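Local atomic coordinates of omega transaminase (PDB entry 5LHA), a protein that probably transfers amino groups between amines and keto compounds, using a pyridoxal phosphate cofactor that is bound here in its aminated pyridoxamine phosphate form. Residues G44-I47 / Q53-L56; L365-P370 / L445-L450. One frame throughout, in Å; residues are numbered along the deposited sequence.

Interaction 1 (44-47 with 53-56) and interaction 2 (365-370 with 445-450) follow one another along the chain, the first closing long before the second opens, and their centres lie about 18 Å apart. Both belong to the same layered part of the subunit. The hairpin of interaction 1 supplies two strands, 46-49 and 54-57, to a mixed sheet, and helices 353-368 and 440-457 of interaction 2 pack against it. Helix 440-457 connects them directly: CD2 of L56 lies 3.5 Å from CG of M446, and L445 touches both Y46 and L56. The N-terminal hairpin and the C-terminal helix are thereby brought together in one alpha/beta unit, probably the small domain of this fold-type-I enzyme.

Interaction 1: G44-I47 / Q53-L56; sequences GNYI and QRML
The ring of Y46 is held between two side chains of strand 54-57. CD1 of L56 sits over one face, 3.8 Å from the ring centroid and 15° off its normal, a CH-pi contact. Over the opposite face NH1 of R54 lies toward the rim, 3.6 Å from CE2, with the guanidinium and ring planes only 17° apart. R54 reaches this position because its chain turns at chi3 (84°), laying the guanidinium back along the tyrosine. With an alanine at Y46, the R54 guanidinium is likely to lose what it lies against and a gap to open beside CD1 of L56.

The two segments form the antiparallel hairpin of strands 46-49 and 54-57, in a mixed sheet where strand 37-43 flanks 46-49 and strand 421-426 flanks 54-57, distinct from the large-domain sheet of fold type I. Y46 and L56 are a non-hydrogen-bonded pair with side chains on one face of the sheet, where E442 and L445 of helix 440-457 also touch Y46. I47 and M55 form the hydrogen-bonded pair: I47 N donates to M55 O at 3.0 Å, and M55 N donates to I47 O at 2.9 Å. Both bonds are nearly straight.

On the other face, CG1 of I47 meets CG of M55 at 3.6 Å. The M55 chain bends at chi2 and chi3, bringing its CE to 3.7 Å from I47 O. L422 and I39 pack on this pair, and Y88 of the second subunit reaches I47. CD1 of L56 also lies 3.2 Å from N45 O, while N45 ND2 is hydrogen-bonded to T437 and E442.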
# COMPACT_ATOMS: atom_id res chain seq x y z
N GLY A 44 35.26 10.09 30.85
CA GLY A 44 34.76 9.05 31.74
C GLY A 44 33.26 8.94 31.59
O GLY A 44 32.73 8.83 30.48
N ASN A 45 32.55 8.97 32.72
CA ASN A 45 31.09 8.97 32.74
C ASN A 45 30.52 10.35 33.08
O ASN A 45 29.36 10.46 33.50
CB ASN A 45 30.56 7.90 33.70
CG ASN A 45 30.94 6.47 33.28
OD1 ASN A 45 31.32 6.24 32.14
ND2 ASN A 45 30.83 5.52 34.20
N TYR A 46 31.31 11.41 32.89
CA TYR A 46 30.90 12.77 33.20
C TYR A 46 30.95 13.63 31.94
O TYR A 46 31.74 13.38 31.03
CB TYR A 46 31.79 13.40 34.29
CG TYR A 46 31.55 12.85 35.68
CD1 TYR A 46 32.14 11.66 36.09
CD2 TYR A 46 30.72 13.52 36.57
CE1 TYR A 46 31.91 11.16 37.36
CE2 TYR A 46 30.48 13.02 37.84
CZ TYR A 46 31.08 11.84 38.24
OH TYR A 46 30.84 11.35 39.51
N ILE A 47 30.05 14.62 31.88
CA ILE A 47 30.04 15.61 30.81
C ILE A 47 29.92 17.00 31.42
O ILE A 47 29.41 17.18 32.53
CB ILE A 47 28.91 15.37 29.78
CG1 ILE A 47 27.54 15.46 30.46
CG2 ILE A 47 29.08 14.02 29.12
CD1 ILE A 47 26.39 14.94 29.65
N GLN A 53 29.50 23.63 34.02
CA GLN A 53 28.85 22.80 35.02
C GLN A 53 28.99 21.33 34.64
O GLN A 53 28.80 20.95 33.48
CB GLN A 53 27.38 23.18 35.16
CG GLN A 53 27.14 24.64 35.50
CD GLN A 53 27.48 24.97 36.94
OE1 GLN A 53 27.03 24.28 37.86
NE2 GLN A 53 28.28 26.02 37.16
N ARG A 54 29.34 20.50 35.63
CA ARG A 54 29.67 19.10 35.43
C ARG A 54 28.53 18.22 35.94
O ARG A 54 27.98 18.46 37.01
CB ARG A 54 30.97 18.75 36.15
CG ARG A 54 31.27 17.26 36.30
CD ARG A 54 32.59 17.05 37.05
NE ARG A 54 32.42 17.11 38.50
CZ ARG A 54 32.77 16.14 39.34
NH1 ARG A 54 33.33 15.03 38.87
NH2 ARG A 54 32.57 16.28 40.64
N MET A 55 28.18 17.19 35.16
CA MET A 55 27.09 16.31 35.53
C MET A 55 27.41 14.87 35.14
O MET A 55 28.02 14.62 34.10
CB MET A 55 25.77 16.78 34.87
CG MET A 55 25.76 16.69 33.35
SD MET A 55 24.96 18.09 32.53
CE MET A 55 26.36 19.18 32.27
N LEU A 56 26.98 13.93 35.98
CA LEU A 56 27.09 12.53 35.62
C LEU A 56 26.20 12.26 34.42
O LEU A 56 25.05 12.68 34.37
CB LEU A 56 26.70 11.64 36.79
CG LEU A 56 27.00 10.14 36.66
CD1 LEU A 56 28.48 9.89 36.50
CD2 LEU A 56 26.47 9.36 37.86

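Interaction 2: L365-P370 / L445-L450; sequences LEQLQP and LMVSAL
Van der Waals contact between side chains holds these two segments together, with no hydrogen bond running from one to the other. V447 is the central residue on its side: it faces the 365-370 segment from its CB outward, and its CG2 meets Q367 at two places. CB of Q367 lies 3.6 Å from CG2 of V447, and NE2 at the far end of the same glutamine also comes to 3.6 Å from that methyl. The Q367 chain runs extended beyond CG (chi2 -178°), which lets its aliphatic part and its amide reach past the valine, the two side chains crossing at about a right angle. CG1 of V447 takes a lesser share, 4.1 Å from the backbone O of Q367.

The purely apolar contacts are looser. CD2 of L368 is 4.1 Å from CD1 of L450, the side chains meeting at a slant, and 4.3 Å from CG2 of V447. V447 and L450, one helical turn apart, thus both present methyl groups to the same L368 branch.

Polar interactions stay within each partner's own surroundings. Q367 OE1 has a weak hydrogen bond with Q363 NE2, one turn earlier in its helix, while the amide nitrogen is the end turned to the valine. Q369 NE2 donates to V381 O, tying the segment to strand 378-384.

The contact joins the C-terminal part of helix 353-368 to the middle of helix 440-457. Beneath both helices, L432 of strand 429-432 touches L368 and L450, V381 of strand 378-384 packs on L365 and L368, and V421 of strand 421-426 meets L445, M446 and A449, so the helix pair packs against one sheet.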
# COMPACT_ATOMS: atom_id res chain seq x y z
N LEU A 365 18.54 -0.19 40.95
CA LEU A 365 17.09 -0.41 40.94
C LEU A 365 16.55 -0.58 42.36
O LEU A 365 15.51 -0.01 42.71
CB LEU A 365 16.75 -1.63 40.09
CG LEU A 365 15.27 -2.02 39.88
CD1 LEU A 365 14.54 -0.99 39.04
CD2 LEU A 365 15.14 -3.41 39.27
N GLU A 366 17.27 -1.35 43.18
CA GLU A 366 16.90 -1.53 44.58
C GLU A 366 16.79 -0.19 45.30
O GLU A 366 15.83 0.05 46.04
CB GLU A 366 17.96 -2.40 45.27
CG GLU A 366 17.93 -2.40 46.79
CD GLU A 366 19.15 -3.10 47.41
OE1 GLU A 366 19.95 -3.70 46.64
OE2 GLU A 366 19.34 -3.02 48.65
N GLN A 367 17.78 0.68 45.10
CA GLN A 367 17.82 1.96 45.80
C GLN A 367 16.72 2.92 45.35
O GLN A 367 16.42 3.88 46.07
CB GLN A 367 19.19 2.60 45.58
CG GLN A 367 20.33 1.86 46.26
CD GLN A 367 21.66 2.55 46.07
OE1 GLN A 367 22.62 1.96 45.57
NE2 GLN A 367 21.73 3.83 46.46
N LEU A 368 16.12 2.69 44.18
CA LEU A 368 15.08 3.56 43.65
C LEU A 368 13.68 3.18 44.09
O LEU A 368 12.75 3.98 43.93
CB LEU A 368 15.17 3.59 42.12
CG LEU A 368 16.44 4.28 41.59
CD1 LEU A 368 16.73 3.91 40.15
CD2 LEU A 368 16.32 5.79 41.75
N GLN A 369 13.49 1.97 44.62
CA GLN A 369 12.15 1.54 45.03
C GLN A 369 11.51 2.42 46.10
O GLN A 369 10.29 2.65 46.00
CB GLN A 369 12.21 0.08 45.46
CG GLN A 369 12.59 -0.82 44.30
CD GLN A 369 11.64 -0.66 43.13
OE1 GLN A 369 10.43 -0.72 43.30
NE2 GLN A 369 12.18 -0.41 41.94
N PRO A 370 12.21 2.90 47.13
CA PRO A 370 11.54 3.78 48.11
C PRO A 370 10.94 5.04 47.51
O PRO A 370 10.04 5.62 48.13
CB PRO A 370 12.67 4.12 49.09
CG PRO A 370 13.56 2.95 49.03
CD PRO A 370 13.55 2.52 47.59
N LEU A 445 25.11 8.44 43.48
CA LEU A 445 24.95 9.83 43.07
C LEU A 445 23.67 10.02 42.27
O LEU A 445 22.98 11.04 42.42
CB LEU A 445 26.16 10.28 42.25
CG LEU A 445 26.01 11.60 41.49
CD1 LEU A 445 25.67 12.76 42.42
CD2 LEU A 445 27.27 11.91 40.69
N MET A 446 23.34 9.06 41.40
CA MET A 446 22.11 9.15 40.62
C MET A 446 20.88 9.04 41.51
O MET A 446 19.89 9.74 41.29
CB MET A 446 22.12 8.07 39.56
CG MET A 446 23.21 8.33 38.55
SD MET A 446 23.12 7.19 37.19
CE MET A 446 21.70 7.84 36.31
N VAL A 447 20.93 8.16 42.51
CA VAL A 447 19.83 8.06 43.47
C VAL A 447 19.61 9.39 44.17
O VAL A 447 18.48 9.88 44.28
CB VAL A 447 20.13 6.94 44.48
CG1 VAL A 447 19.14 6.97 45.64
CG2 VAL A 447 20.09 5.60 43.79
N SER A 448 20.69 10.00 44.64
CA SER A 448 20.58 11.24 45.41
C SER A 448 20.00 12.37 44.58
O SER A 448 19.26 13.21 45.11
CB SER A 448 21.95 11.63 45.97
OG SER A 448 22.42 10.65 46.87
N ALA A 449 20.36 12.45 43.30
CA ALA A 449 19.91 13.57 42.47
C ALA A 449 18.43 13.46 42.13
O ALA A 449 17.72 14.47 42.08
CB ALA A 449 20.74 13.66 41.20
N LEU A 450 17.93 12.24 41.90
CA LEU A 450 16.51 12.05 41.64
C LEU A 450 15.68 12.30 42.89
O LEU A 450 14.59 12.89 42.82
CB LEU A 450 16.25 10.66 41.07
CG LEU A 450 16.84 10.51 39.67
CD1 LEU A 450 17.03 9.04 39.28
CD2 LEU A 450 15.99 11.25 38.65